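Transcriptional regulator Tm0710 (Thermotoga maritima, PDB 2A61) regulates transcription, as a MarR-family homodimer that probably binds DNA through a winged helix-turn-helix domain in each chain. Local coordinates at the interface of chains A and B. Numbering follows the deposited sequence. Chains: chain A/B, transcriptional regulator Tm0710.

Contact 1: the interface of chains A and B. Residues chain A 14, 112, 116, 124, 127-128, 131; chain B 7-8, 10-11, 134.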
loop_
_atom_site.group_PDB
_atom_site.type_symbol
_atom_site.label_atom_id
_atom_site.label_comp_id
_atom_site.label_asym_id
_atom_site.label_seq_id
_atom_site.Cartn_x
_atom_site.Cartn_y
_atom_site.Cartn_z
ATOM N N ILE A 14 2.766 3.820 11.045
ATOM C CA ILE A 14 1.426 4.426 11.121
ATOM C C ILE A 14 0.571 3.984 9.931
ATOM O O ILE A 14 -0.579 3.576 10.097
ATOM C CB ILE A 14 1.525 5.971 11.183
ATOM C CG1 ILE A 14 2.013 6.393 12.585
ATOM C CG2 ILE A 14 0.198 6.628 10.861
ATOM C CD1 ILE A 14 2.498 7.864 12.655
ATOM N N ILE A 112 -9.405 5.628 13.664
ATOM C CA ILE A 112 -8.787 6.936 13.931
ATOM C C ILE A 112 -9.591 7.703 15.002
ATOM O O ILE A 112 -9.008 8.420 15.820
ATOM C CB ILE A 112 -8.664 7.756 12.622
ATOM C CG1 ILE A 112 -7.660 7.089 11.633
ATOM C CG2 ILE A 112 -8.318 9.253 12.919
ATOM C CD1 ILE A 112 -6.247 6.948 12.122
ATOM N N THR A 116 -7.894 9.425 18.214
ATOM C CA THR A 116 -8.089 10.847 18.536
ATOM C C THR A 116 -8.831 11.038 19.870
ATOM O O THR A 116 -8.594 12.025 20.602
ATOM C CB THR A 116 -8.798 11.615 17.403
ATOM O OG1 THR A 116 -10.075 11.019 17.165
ATOM C CG2 THR A 116 -7.960 11.606 16.103
ATOM N N SER A 124 -5.153 16.161 19.594
ATOM C CA SER A 124 -5.580 15.751 18.250
ATOM C C SER A 124 -5.588 16.912 17.265
ATOM O O SER A 124 -5.243 16.711 16.108
ATOM C CB SER A 124 -6.974 15.092 18.269
ATOM O OG SER A 124 -6.954 13.938 19.105
ATOM N N ILE A 127 -2.004 17.830 16.372
ATOM C CA ILE A 127 -1.484 16.804 15.485
ATOM C C ILE A 127 -2.097 16.950 14.089
ATOM O O ILE A 127 -1.394 16.797 13.093
ATOM C CB ILE A 127 -1.672 15.371 16.069
ATOM C CG1 ILE A 127 -0.710 15.145 17.234
ATOM C CG2 ILE A 127 -1.478 14.280 15.002
ATOM C CD1 ILE A 127 -0.992 13.915 18.056
ATOM N N LEU A 128 -3.389 17.253 14.018
ATOM C CA LEU A 128 -4.030 17.478 12.722
ATOM C C LEU A 128 -3.417 18.686 11.985
ATOM O O LEU A 128 -3.127 18.607 10.794
ATOM C CB LEU A 128 -5.557 17.577 12.837
ATOM C CG LEU A 128 -6.326 17.487 11.498
ATOM C CD1 LEU A 128 -5.755 16.428 10.557
ATOM C CD2 LEU A 128 -7.796 17.277 11.716
ATOM N N LEU A 131 -0.100 17.533 10.570
ATOM C CA LEU A 131 -0.313 16.647 9.412
ATOM C C LEU A 131 -0.744 17.437 8.182
ATOM O O LEU A 131 -0.359 17.110 7.067
ATOM C CB LEU A 131 -1.346 15.540 9.722
ATOM C CG LEU A 131 -0.950 14.470 10.763
ATOM C CD1 LEU A 131 -2.175 13.716 11.233
ATOM C CD2 LEU A 131 0.073 13.477 10.201
ATOM N N PHE B 7 -9.206 13.880 9.547
ATOM C CA PHE B 7 -8.012 13.204 10.078
ATOM C C PHE B 7 -7.668 11.960 9.258
ATOM O O PHE B 7 -6.534 11.790 8.817
ATOM C CB PHE B 7 -8.177 12.852 11.571
ATOM C CG PHE B 7 -6.859 12.659 12.312
ATOM C CD1 PHE B 7 -6.477 13.530 13.320
ATOM C CD2 PHE B 7 -5.990 11.603 11.976
ATOM C CE1 PHE B 7 -5.246 13.356 14.010
ATOM C CE2 PHE B 7 -4.760 11.426 12.636
ATOM C CZ PHE B 7 -4.391 12.283 13.661
ATOM N N GLU B 8 -8.640 11.069 9.064
ATOM C CA GLU B 8 -8.385 9.868 8.261
ATOM C C GLU B 8 -7.969 10.227 6.818
ATOM O O GLU B 8 -7.060 9.632 6.232
ATOM C CB GLU B 8 -9.623 8.939 8.234
ATOM C CG GLU B 8 -9.349 7.596 7.552
ATOM C CD GLU B 8 -9.459 7.643 6.037
ATOM O OE1 GLU B 8 -10.289 8.424 5.502
ATOM O OE2 GLU B 8 -8.740 6.877 5.346
ATOM N N ILE B 10 -6.667 13.029 5.609
ATOM C CA ILE B 10 -5.394 13.713 5.488
ATOM C C ILE B 10 -4.263 12.700 5.684
ATOM O O ILE B 10 -3.287 12.713 4.962
ATOM C CB ILE B 10 -5.298 14.871 6.500
ATOM C CG1 ILE B 10 -6.146 16.066 6.000
ATOM C CG2 ILE B 10 -3.843 15.341 6.664
ATOM C CD1 ILE B 10 -6.655 16.959 7.128
ATOM N N LEU B 11 -4.435 11.780 6.628
ATOM C CA LEU B 11 -3.411 10.756 6.851
ATOM C C LEU B 11 -3.352 9.772 5.666
ATOM O O LEU B 11 -2.271 9.333 5.249
ATOM C CB LEU B 11 -3.714 10.029 8.164
ATOM C CG LEU B 11 -2.661 9.033 8.644
ATOM C CD1 LEU B 11 -1.382 9.819 9.066
ATOM C CD2 LEU B 11 -3.191 8.109 9.788
ATOM N N LEU B 134 1.338 9.664 18.361
ATOM C CA LEU B 134 0.246 9.123 17.544
ATOM C C LEU B 134 0.438 7.639 17.289
ATOM O O LEU B 134 -0.528 6.849 17.368
ATOM C CB LEU B 134 0.209 9.861 16.192
ATOM C CG LEU B 134 -0.765 9.377 15.103
ATOM C CD1 LEU B 134 -2.199 9.563 15.581
ATOM C CD2 LEU B 134 -0.500 10.076 13.730
#

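Contact 2: the interface of chains A and B. Residues chain A 55-58; chain B 32-34, 67.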
loop_
_atom_site.group_PDB
_atom_site.type_symbol
_atom_site.label_atom_id
_atom_site.label_comp_id
_atom_site.label_asym_id
_atom_site.label_seq_id
_atom_site.Cartn_x
_atom_site.Cartn_y
_atom_site.Cartn_z
ATOM N N VAL A 55 -0.460 -4.023 -15.302
ATOM C CA VAL A 55 0.698 -3.154 -15.018
ATOM C C VAL A 55 0.643 -2.687 -13.569
ATOM O O VAL A 55 1.666 -2.712 -12.895
ATOM C CB VAL A 55 0.793 -1.961 -16.025
ATOM C CG1 VAL A 55 1.855 -0.963 -15.605
ATOM C CG2 VAL A 55 1.095 -2.489 -17.462
ATOM N N LEU A 56 -0.542 -2.277 -13.109
ATOM C CA LEU A 56 -0.772 -1.843 -11.732
ATOM C C LEU A 56 -0.401 -2.889 -10.692
ATOM O O LEU A 56 0.339 -2.607 -9.728
ATOM C CB LEU A 56 -2.264 -1.459 -11.527
ATOM C CG LEU A 56 -2.778 -1.383 -10.071
ATOM C CD1 LEU A 56 -2.427 -0.012 -9.372
ATOM C CD2 LEU A 56 -4.269 -1.729 -10.005
ATOM N N LEU A 57 -0.945 -4.097 -10.859
ATOM C CA LEU A 57 -0.644 -5.176 -9.917
ATOM C C LEU A 57 0.741 -5.732 -10.094
ATOM O O LEU A 57 1.367 -6.179 -9.122
ATOM C CB LEU A 57 -1.645 -6.324 -10.042
ATOM C CG LEU A 57 -3.067 -6.038 -9.607
ATOM C CD1 LEU A 57 -4.031 -7.159 -10.051
ATOM C CD2 LEU A 57 -3.152 -5.785 -8.149
ATOM N N GLY A 58 1.231 -5.688 -11.326
ATOM C CA GLY A 58 2.488 -6.367 -11.684
ATOM C C GLY A 58 2.353 -7.866 -11.841
ATOM O O GLY A 58 3.296 -8.627 -11.521
ATOM N N THR B 32 8.239 -5.500 -10.612
ATOM C CA THR B 32 6.831 -5.126 -10.651
ATOM C C THR B 32 6.320 -4.889 -9.232
ATOM O O THR B 32 6.970 -5.305 -8.267
ATOM C CB THR B 32 5.968 -6.192 -11.371
ATOM O OG1 THR B 32 5.798 -7.348 -10.532
ATOM C CG2 THR B 32 6.573 -6.602 -12.694
ATOM N N PRO B 33 5.160 -4.215 -9.096
ATOM C CA PRO B 33 4.572 -3.963 -7.781
ATOM C C PRO B 33 4.349 -5.247 -6.939
ATOM O O PRO B 33 4.724 -5.275 -5.770
ATOM C CB PRO B 33 3.240 -3.267 -8.141
ATOM C CG PRO B 33 3.573 -2.536 -9.390
ATOM C CD PRO B 33 4.365 -3.559 -10.156
ATOM N N ALA B 34 3.743 -6.291 -7.514
ATOM C CA ALA B 34 3.618 -7.583 -6.806
ATOM C C ALA B 34 4.963 -8.221 -6.397
ATOM O O ALA B 34 5.083 -8.812 -5.326
ATOM C CB ALA B 34 2.791 -8.594 -7.635
ATOM N N LEU B 67 5.976 -15.364 -10.243
ATOM C CA LEU B 67 6.668 -14.160 -9.666
ATOM C C LEU B 67 7.977 -14.484 -8.984
ATOM O O LEU B 67 8.986 -13.766 -9.147
ATOM C CB LEU B 67 5.755 -13.426 -8.672
ATOM C CG LEU B 67 4.431 -12.803 -9.215
ATOM C CD1 LEU B 67 3.573 -12.365 -8.025
ATOM C CD2 LEU B 67 4.712 -11.652 -10.171
#

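Contact 3: the interface of chains A and B. Residues chain A 17-18, 111-112, 114-115, 118-119; chain B 134-135, 137-142.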
loop_
_atom_site.group_PDB
_atom_site.type_symbol
_atom_site.label_atom_id
_atom_site.label_comp_id
_atom_site.label_asym_id
_atom_site.label_seq_id
_atom_site.Cartn_x
_atom_site.Cartn_y
_atom_site.Cartn_z
ATOM N N MET A 17 -0.435 0.257 9.992
ATOM C CA MET A 17 -1.511 -0.066 10.940
ATOM C C MET A 17 -2.883 0.351 10.433
ATOM O O MET A 17 -3.858 -0.401 10.575
ATOM C CB MET A 17 -1.271 0.531 12.348
ATOM C CG MET A 17 -0.150 -0.226 13.103
ATOM S SD MET A 17 0.029 0.310 14.810
ATOM C CE MET A 17 0.957 1.835 14.530
ATOM N N VAL A 18 -2.974 1.547 9.858
ATOM C CA VAL A 18 -4.267 1.952 9.363
ATOM C C VAL A 18 -4.647 1.135 8.124
ATOM O O VAL A 18 -5.814 0.855 7.939
ATOM C CB VAL A 18 -4.399 3.454 9.159
ATOM C CG1 VAL A 18 -3.477 3.912 8.107
ATOM C CG2 VAL A 18 -5.887 3.799 8.864
ATOM N N PHE A 111 -11.329 3.525 13.534
ATOM C CA PHE A 111 -10.004 3.288 14.126
ATOM C C PHE A 111 -9.377 4.644 14.561
ATOM O O PHE A 111 -8.940 4.807 15.691
ATOM C CB PHE A 111 -9.146 2.584 13.085
ATOM C CG PHE A 111 -7.772 2.183 13.565
ATOM C CD1 PHE A 111 -7.597 1.544 14.790
ATOM C CD2 PHE A 111 -6.666 2.382 12.751
ATOM C CE1 PHE A 111 -6.358 1.183 15.205
ATOM C CE2 PHE A 111 -5.389 2.007 13.187
ATOM C CZ PHE A 111 -5.248 1.409 14.400
ATOM N N ILE A 112 -9.405 5.628 13.664
ATOM C CA ILE A 112 -8.787 6.936 13.931
ATOM C C ILE A 112 -9.591 7.703 15.002
ATOM O O ILE A 112 -9.008 8.420 15.820
ATOM C CB ILE A 112 -8.664 7.756 12.622
ATOM C CG1 ILE A 112 -7.660 7.089 11.633
ATOM C CG2 ILE A 112 -8.318 9.253 12.919
ATOM C CD1 ILE A 112 -6.247 6.948 12.122
ATOM N N LYS A 114 -11.014 6.334 17.591
ATOM C CA LYS A 114 -10.540 5.829 18.896
ATOM C C LYS A 114 -9.194 6.450 19.299
ATOM O O LYS A 114 -8.973 6.772 20.479
ATOM C CB LYS A 114 -10.440 4.298 18.905
ATOM C CG LYS A 114 -11.776 3.579 18.843
ATOM C CD LYS A 114 -11.659 2.053 19.115
ATOM C CE LYS A 114 -12.889 1.283 18.592
ATOM N NZ LYS A 114 -14.184 1.901 19.074
ATOM N N ILE A 115 -8.307 6.608 18.316
ATOM C CA ILE A 115 -6.984 7.201 18.520
ATOM C C ILE A 115 -7.122 8.653 18.973
ATOM O O ILE A 115 -6.557 9.061 20.002
ATOM C CB ILE A 115 -6.107 7.152 17.216
ATOM C CG1 ILE A 115 -6.085 5.751 16.592
ATOM C CG2 ILE A 115 -4.689 7.675 17.475
ATOM C CD1 ILE A 115 -6.214 4.607 17.556
ATOM N N ASP A 118 -8.412 8.914 22.508
ATOM C CA ASP A 118 -7.339 8.676 23.497
ATOM C C ASP A 118 -6.399 9.872 23.670
ATOM O O ASP A 118 -6.006 10.220 24.800
ATOM C CB ASP A 118 -6.549 7.432 23.105
ATOM C CG ASP A 118 -7.276 6.150 23.468
ATOM O OD1 ASP A 118 -8.266 6.210 24.218
ATOM O OD2 ASP A 118 -6.847 5.093 23.002
ATOM N N LEU A 119 -6.054 10.497 22.545
ATOM C CA LEU A 119 -5.172 11.660 22.534
ATOM C C LEU A 119 -5.807 12.882 23.187
ATOM O O LEU A 119 -5.109 13.701 23.795
ATOM C CB LEU A 119 -4.766 11.999 21.106
ATOM C CG LEU A 119 -3.796 11.024 20.447
ATOM C CD1 LEU A 119 -3.861 11.145 18.926
ATOM C CD2 LEU A 119 -2.384 11.306 20.954
ATOM N N LEU B 134 1.338 9.664 18.361
ATOM C CA LEU B 134 0.246 9.123 17.544
ATOM C C LEU B 134 0.438 7.639 17.289
ATOM O O LEU B 134 -0.528 6.849 17.368
ATOM C CB LEU B 134 0.209 9.861 16.192
ATOM C CG LEU B 134 -0.765 9.377 15.103
ATOM C CD1 LEU B 134 -2.199 9.563 15.581
ATOM C CD2 LEU B 134 -0.500 10.076 13.730
ATOM N N LYS B 135 1.677 7.267 16.938
ATOM C CA LYS B 135 1.976 5.881 16.604
ATOM C C LYS B 135 1.760 4.978 17.818
ATOM O O LYS B 135 1.196 3.877 17.696
ATOM C CB LYS B 135 3.406 5.798 16.068
ATOM C CG LYS B 135 3.877 4.465 15.578
ATOM C CD LYS B 135 4.473 3.664 16.697
ATOM C CE LYS B 135 4.866 2.330 16.144
ATOM N NZ LYS B 135 5.987 1.680 16.923
ATOM N N VAL B 137 -0.193 5.583 20.510
ATOM C CA VAL B 137 -1.662 5.478 20.755
ATOM C C VAL B 137 -2.310 4.545 19.713
ATOM O O VAL B 137 -3.131 3.707 20.041
ATOM C CB VAL B 137 -2.318 6.903 20.808
ATOM C CG1 VAL B 137 -3.873 6.859 20.702
ATOM C CG2 VAL B 137 -1.874 7.654 22.140
ATOM N N MET B 138 -1.873 4.635 18.467
ATOM C CA MET B 138 -2.418 3.775 17.411
ATOM C C MET B 138 -2.099 2.281 17.714
ATOM O O MET B 138 -2.952 1.432 17.588
ATOM C CB MET B 138 -1.841 4.194 16.063
ATOM C CG MET B 138 -2.396 3.455 14.864
ATOM S SD MET B 138 -1.784 4.144 13.300
ATOM C CE MET B 138 -2.687 5.676 13.257
ATOM N N GLU B 139 -0.848 1.993 18.079
ATOM C CA GLU B 139 -0.379 0.633 18.349
ATOM C C GLU B 139 -1.162 0.018 19.496
ATOM O O GLU B 139 -1.485 -1.184 19.472
ATOM C CB GLU B 139 1.143 0.637 18.636
ATOM C CG GLU B 139 1.860 -0.670 18.352
ATOM C CD GLU B 139 3.335 -0.458 18.002
ATOM O OE1 GLU B 139 3.770 -0.975 16.936
ATOM O OE2 GLU B 139 4.046 0.248 18.768
ATOM N N ARG B 140 -1.505 0.834 20.481
ATOM C CA ARG B 140 -2.303 0.380 21.626
ATOM C C ARG B 140 -3.743 0.005 21.242
ATOM O O ARG B 140 -4.325 -0.936 21.813
ATOM C CB ARG B 140 -2.305 1.431 22.740
ATOM C CG ARG B 140 -2.865 0.903 24.041
ATOM C CD ARG B 140 -2.729 1.865 25.194
ATOM N NE ARG B 140 -3.650 2.976 25.029
ATOM C CZ ARG B 140 -3.262 4.215 24.745
ATOM N NH1 ARG B 140 -4.163 5.170 24.581
ATOM N NH2 ARG B 140 -1.970 4.491 24.639
ATOM N N ASN B 141 -4.304 0.727 20.280
ATOM C CA ASN B 141 -5.627 0.444 19.764
ATOM C C ASN B 141 -5.679 -0.588 18.640
ATOM O O ASN B 141 -6.775 -0.970 18.227
ATOM C CB ASN B 141 -6.304 1.735 19.310
ATOM C CG ASN B 141 -6.759 2.585 20.469
ATOM O OD1 ASN B 141 -7.852 2.381 21.002
ATOM N ND2 ASN B 141 -5.926 3.556 20.868
ATOM N N PHE B 142 -4.528 -1.037 18.149
ATOM C CA PHE B 142 -4.477 -1.933 16.992
ATOM C C PHE B 142 -4.590 -3.398 17.428
ATOM O O PHE B 142 -3.712 -3.914 18.128
ATOM C CB PHE B 142 -3.178 -1.657 16.220
ATOM C CG PHE B 142 -2.956 -2.509 15.003
ATOM C CD1 PHE B 142 -3.722 -2.339 13.854
ATOM C CD2 PHE B 142 -1.897 -3.438 14.973
ATOM C CE1 PHE B 142 -3.482 -3.110 12.723
ATOM C CE2 PHE B 142 -1.641 -4.197 13.837
ATOM C CZ PHE B 142 -2.427 -4.039 12.711
#

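Contact 4: the interface of chains A and B. Residues chain A 138-139, 141-145; chain B 17, 20-21, 24, 107, 111.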
loop_
_atom_site.group_PDB
_atom_site.type_symbol
_atom_site.label_atom_id
_atom_site.label_comp_id
_atom_site.label_asym_id
_atom_site.label_seq_id
_atom_site.Cartn_x
_atom_site.Cartn_y
_atom_site.Cartn_z
ATOM N N MET A 138 4.491 17.815 1.325
ATOM C CA MET A 138 4.563 16.648 0.439
ATOM C C MET A 138 3.963 16.944 -0.924
ATOM O O MET A 138 4.501 16.548 -1.934
ATOM C CB MET A 138 3.864 15.432 1.047
ATOM C CG MET A 138 4.659 14.777 2.154
ATOM S SD MET A 138 3.838 13.324 2.756
ATOM C CE MET A 138 5.162 12.621 3.765
ATOM N N GLU A 139 2.807 17.580 -0.945
ATOM C CA GLU A 139 2.167 18.012 -2.209
ATOM C C GLU A 139 3.049 18.874 -3.116
ATOM O O GLU A 139 3.028 18.732 -4.364
ATOM C CB GLU A 139 0.874 18.731 -1.891
ATOM C CG GLU A 139 -0.229 17.729 -1.544
ATOM C CD GLU A 139 -1.471 18.387 -1.006
ATOM O OE1 GLU A 139 -1.504 19.646 -0.836
ATOM O OE2 GLU A 139 -2.411 17.630 -0.729
ATOM N N ASN A 141 6.196 18.760 -3.294
ATOM C CA ASN A 141 7.350 17.964 -3.772
ATOM C C ASN A 141 7.036 16.661 -4.556
ATOM O O ASN A 141 7.937 15.965 -5.074
ATOM C CB ASN A 141 8.279 17.669 -2.573
ATOM C CG ASN A 141 9.020 18.933 -2.063
ATOM O OD1 ASN A 141 8.641 19.556 -1.056
ATOM N ND2 ASN A 141 10.046 19.329 -2.789
ATOM N N PHE A 142 5.751 16.333 -4.657
ATOM C CA PHE A 142 5.306 15.061 -5.201
ATOM C C PHE A 142 5.514 14.921 -6.713
ATOM O O PHE A 142 5.409 13.807 -7.272
ATOM C CB PHE A 142 3.836 14.895 -4.865
ATOM C CG PHE A 142 3.329 13.500 -5.013
ATOM C CD1 PHE A 142 3.989 12.422 -4.395
ATOM C CD2 PHE A 142 2.147 13.266 -5.734
ATOM C CE1 PHE A 142 3.479 11.103 -4.522
ATOM C CE2 PHE A 142 1.622 11.978 -5.829
ATOM C CZ PHE A 142 2.295 10.890 -5.231
ATOM N N SER A 143 5.814 16.041 -7.382
ATOM C CA SER A 143 6.024 15.989 -8.856
ATOM C C SER A 143 7.431 15.510 -9.291
ATOM O O SER A 143 7.657 15.192 -10.469
ATOM C CB SER A 143 5.708 17.370 -9.501
ATOM O OG SER A 143 6.726 18.331 -9.168
ATOM N N LYS A 144 8.366 15.423 -8.348
ATOM C CA LYS A 144 9.767 15.088 -8.684
ATOM C C LYS A 144 9.890 13.663 -9.213
ATOM O O LYS A 144 9.339 12.719 -8.631
ATOM C CB LYS A 144 10.687 15.306 -7.478
ATOM C CG LYS A 144 12.191 15.186 -7.808
ATOM C CD LYS A 144 13.029 15.766 -6.666
ATOM C CE LYS A 144 14.392 15.110 -6.549
ATOM N NZ LYS A 144 15.111 15.736 -5.387
ATOM N N GLN A 145 10.599 13.518 -10.332
ATOM C CA GLN A 145 10.773 12.239 -10.958
ATOM C C GLN A 145 12.035 11.526 -10.496
ATOM O O GLN A 145 12.352 10.480 -11.084
ATOM C CB GLN A 145 10.724 12.375 -12.485
ATOM C CG GLN A 145 9.398 12.996 -12.972
ATOM C CD GLN A 145 8.196 12.145 -12.562
ATOM O OE1 GLN A 145 7.988 11.056 -13.090
ATOM N NE2 GLN A 145 7.407 12.642 -11.632
ATOM O OXT GLN A 145 12.706 11.932 -9.524
ATOM N N MET B 17 1.112 9.367 -0.743
ATOM C CA MET B 17 2.233 10.097 -1.341
ATOM C C MET B 17 3.564 9.460 -0.990
ATOM O O MET B 17 4.442 9.371 -1.865
ATOM C CB MET B 17 2.231 11.586 -0.912
ATOM C CG MET B 17 1.202 12.413 -1.689
ATOM S SD MET B 17 1.262 14.204 -1.459
ATOM C CE MET B 17 0.415 14.323 0.127
ATOM N N VAL B 20 3.923 6.144 -2.931
ATOM C CA VAL B 20 4.196 6.316 -4.367
ATOM C C VAL B 20 5.577 6.906 -4.591
ATOM O O VAL B 20 6.284 6.533 -5.530
ATOM C CB VAL B 20 3.085 7.182 -5.051
ATOM C CG1 VAL B 20 3.542 7.694 -6.434
ATOM C CG2 VAL B 20 1.763 6.354 -5.130
ATOM N N GLU B 21 5.959 7.839 -3.728
ATOM C CA GLU B 21 7.275 8.476 -3.834
ATOM C C GLU B 21 8.407 7.418 -3.793
ATOM O O GLU B 21 9.313 7.404 -4.665
ATOM C CB GLU B 21 7.435 9.501 -2.710
ATOM C CG GLU B 21 8.731 10.320 -2.792
ATOM C CD GLU B 21 8.741 11.175 -4.039
ATOM O OE1 GLU B 21 7.636 11.553 -4.463
ATOM O OE2 GLU B 21 9.819 11.445 -4.595
ATOM N N LYS B 24 8.821 5.194 -6.858
ATOM C CA LYS B 24 9.332 5.734 -8.086
ATOM C C LYS B 24 10.671 5.096 -8.429
ATOM O O LYS B 24 11.045 5.048 -9.583
ATOM C CB LYS B 24 9.487 7.247 -8.008
ATOM C CG LYS B 24 8.170 8.015 -8.058
ATOM C CD LYS B 24 8.352 9.534 -7.828
ATOM C CE LYS B 24 6.959 10.232 -7.745
ATOM N NZ LYS B 24 7.149 11.701 -7.380
ATOM N N ARG B 107 14.758 6.830 -0.809
ATOM C CA ARG B 107 13.928 7.792 -1.530
ATOM C C ARG B 107 12.824 8.356 -0.638
ATOM O O ARG B 107 12.578 9.551 -0.654
ATOM C CB ARG B 107 13.398 7.212 -2.844
ATOM C CG ARG B 107 12.188 7.953 -3.468
ATOM C CD ARG B 107 12.459 9.301 -4.145
ATOM N NE ARG B 107 12.799 9.113 -5.545
ATOM C CZ ARG B 107 12.476 9.899 -6.576
ATOM N NH1 ARG B 107 11.709 10.993 -6.482
ATOM N NH2 ARG B 107 12.916 9.529 -7.757
ATOM N N PHE B 111 12.544 12.293 0.698
ATOM C CA PHE B 111 11.269 12.972 0.532
ATOM C C PHE B 111 10.901 13.643 1.842
ATOM O O PHE B 111 10.502 14.821 1.889
ATOM C CB PHE B 111 10.199 11.958 0.106
ATOM C CG PHE B 111 8.858 12.570 -0.220
ATOM C CD1 PHE B 111 8.766 13.696 -1.076
ATOM C CD2 PHE B 111 7.686 12.004 0.276
ATOM C CE1 PHE B 111 7.546 14.254 -1.397
ATOM C CE2 PHE B 111 6.444 12.524 -0.070
ATOM C CZ PHE B 111 6.377 13.682 -0.920
HETATM O O HOH W 1 9.817 14.323 -4.361
#

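Contact 1: the interface of chains A and B
The helical dimerisation domain typical of MarR regulators supplies this contact, in which helix 5-23 of chain B sets B:Phe7 into a groove lined by helices 95-119 and 121-141 of chain A. B:Phe7 loses 101 Å² of surface. Its CG lies anti to the backbone N (chi1 -158°), which sends the ring away from its own helix and into the partner. Methyl groups pack on the ring from several directions. A:Thr116 CG2 comes tip to tip over one face, 4.0 Å from the centroid and displaced toward the rim, a CH-pi contact. A:Ile112 crosses at about a right angle, its CG2 3.4 Å from B:Phe7 CD2. At the far end, B:Phe7 CZ meets A:Leu131 CD1 at 3.6 Å and A:Ile127 CG2 at 3.8 Å, both residues crossing obliquely. The A:Thr116 rotamer that places the methyl there (chi1 59°) also lets OG1 bond to A:Ile112 O at 3.1 Å on a carbonyl lone pair. A:Ser124 OG bonds to A:Thr116 O at 2.9 Å, tying helix 121-141 to helix 95-119. Beside the ring, A:Leu128 CD1 touches B:Ile10 CD1 at 3.6 Å. The cross-chain packing is apolar, and A:Ile14 against B:Leu11 extends it to where the two copies of helix 5-23 meet within the all-helical dimer core.

Contact 2: the interface of chains A and B
In the winged helix-turn-helix DNA-binding domain of this MarR-family protein, the end of helix 50-57 of chain A meets the start of helix 33-45 of chain B. The close part is a match of backbone groups. B:Ala34 N donates to A:Leu57 O at 2.9 Å; the donor lies in the carbonyl plane, but 131° at the hydrogen shows a bent bond. Since B:Ala34 is in the first turn of its helix and A:Leu57 ends its own, an amino end faces a carboxyl end, an arrangement in which the helix dipoles would favour each other. B:Thr32 adds a second bond: OG1, between the backbone N and the carbonyl carbon (chi1 74°), gives its hydrogen to a lone pair of A:Gly58 O at 3.0 Å. A:Gly58, with positive phi, makes a left-handed turn out of the helix, and its CA comes within 3.5 Å of B:Thr32 CB. B:Pro33 brings ring carbon CG to 3.3 Å from A:Leu56 O. The looser side is thin: B:Leu67 extends CD2 toward A:Gly58 O, 3.6 Å away, and loses essentially no surface. A:Val55 loses 9 Å², its carbonyl O 3.9 Å from B:Pro33 CD.

Contact 3: the interface of chains A and B
The backbone of chain B stays helical through B:Val137 to B:Arg140, then psi falls nearly to zero at B:Asn141 and the chain is extended at B:Phe142, so helix 121-141 ends against chain A. The polar grip lies at that end. B:Asn141 ND2 donates to A:Asp118 OD2 at 2.8 Å, nearly straight at 172°, exactly in the amide plane and onto the anti lone pair of the carboxylate. The same amide nitrogen bonds to B:Val137 O at 2.9 Å, one turn back, which fixes the rotation of the side chain (chi1 -74°). B:Arg140, bent at chi3, arrives tip to tip as a salt bridge, NH1 to A:Asp118 OD2 at 3.1 Å, though its hydrogen bond is weak; these donors would favour a charged carboxylate. A:Ile115 slides antiparallel past B:Val137 and B:Asn141: CG2 packs tightly on B:Val137 CG1 at 3.4 Å, and CD1 rests on B:Asn141 CB. B:Met138 crosses A:Phe111 at about a right angle, CG meeting the ring tip CZ at 3.5 Å. A:Met17 lays CG over the centre of the B:Phe142 ring and SD against B:Glu139 CA at 3.6 Å; the bend at chi3 (-79°) brings its CE near B:Met138 CG. The site thus seats the C-terminal helix of chain B against helices 5-23 and 95-119 of chain A in the helical dimer core.

Contact 4: the interface of chains A and B
A:Phe142, with 82 Å² hidden, leads the C-terminal tail of chain A across the helical dimerisation region of this MarR-family protein. Its CG is anti to the backbone N (chi1 -164°), turning the ring toward helix 5-23 of chain B. B:Met17, which loses 60 Å², crosses obliquely and sets CG over the centre of one ring face, 3.8 Å from the centroid, as a CH-pi contact. The bend at chi3 (-79°) turns B:Met17 methyl CE toward helix 121-141 of chain A, where it touches A:Met138 CB at 3.7 Å. B:Val20 meets the ring tip at about a right angle, CG1 against A:Phe142 CZ at 3.6 Å. B:Lys24, with 50 Å² hidden, is extended beyond CG; its ammonium NZ bonds to two tail carbonyls, A:Phe142 O and A:Lys144 O, each at 2.7 Å. The first is approached from above the carbonyl plane, the second within it. B:Glu21 positions both bases: its OE1 forms a salt bridge with B:Lys24 NZ at 3.0 Å, and OE2 holds B:Arg107 NH1 at 2.7 Å, each oxygen met from above the carboxylate plane. B:Arg107 presents NH2 to the terminal carboxylate, A:Gln145 OXT, at 3.0 Å in the guanidinium plane. Such alternating charges would steady one another. Water 1 joins A:Asn141 O to B:Glu21 OE2.

Contact 1 and contact 3 form one packing region, their C-alpha centres about 9 Å apart, and share A:Ile112 and B:Leu134. Contact 4, its centre about 26 Å from that of contact 3, involves the same helix ends with the chains exchanged: A:Met17 and A:Phe111 recur as B:Met17 and B:Phe111. In contact 3 B:Asn141 and B:Arg140 meet A:Asp118; in contact 4 the tail meets B:Lys24 and B:Arg107, so the twins are not identical. Contact 2 joins the DNA-binding domains themselves, its C-alpha centre about 30 Å from that of contact 1 and 20 Å from that of contact 4, and may influence their spacing.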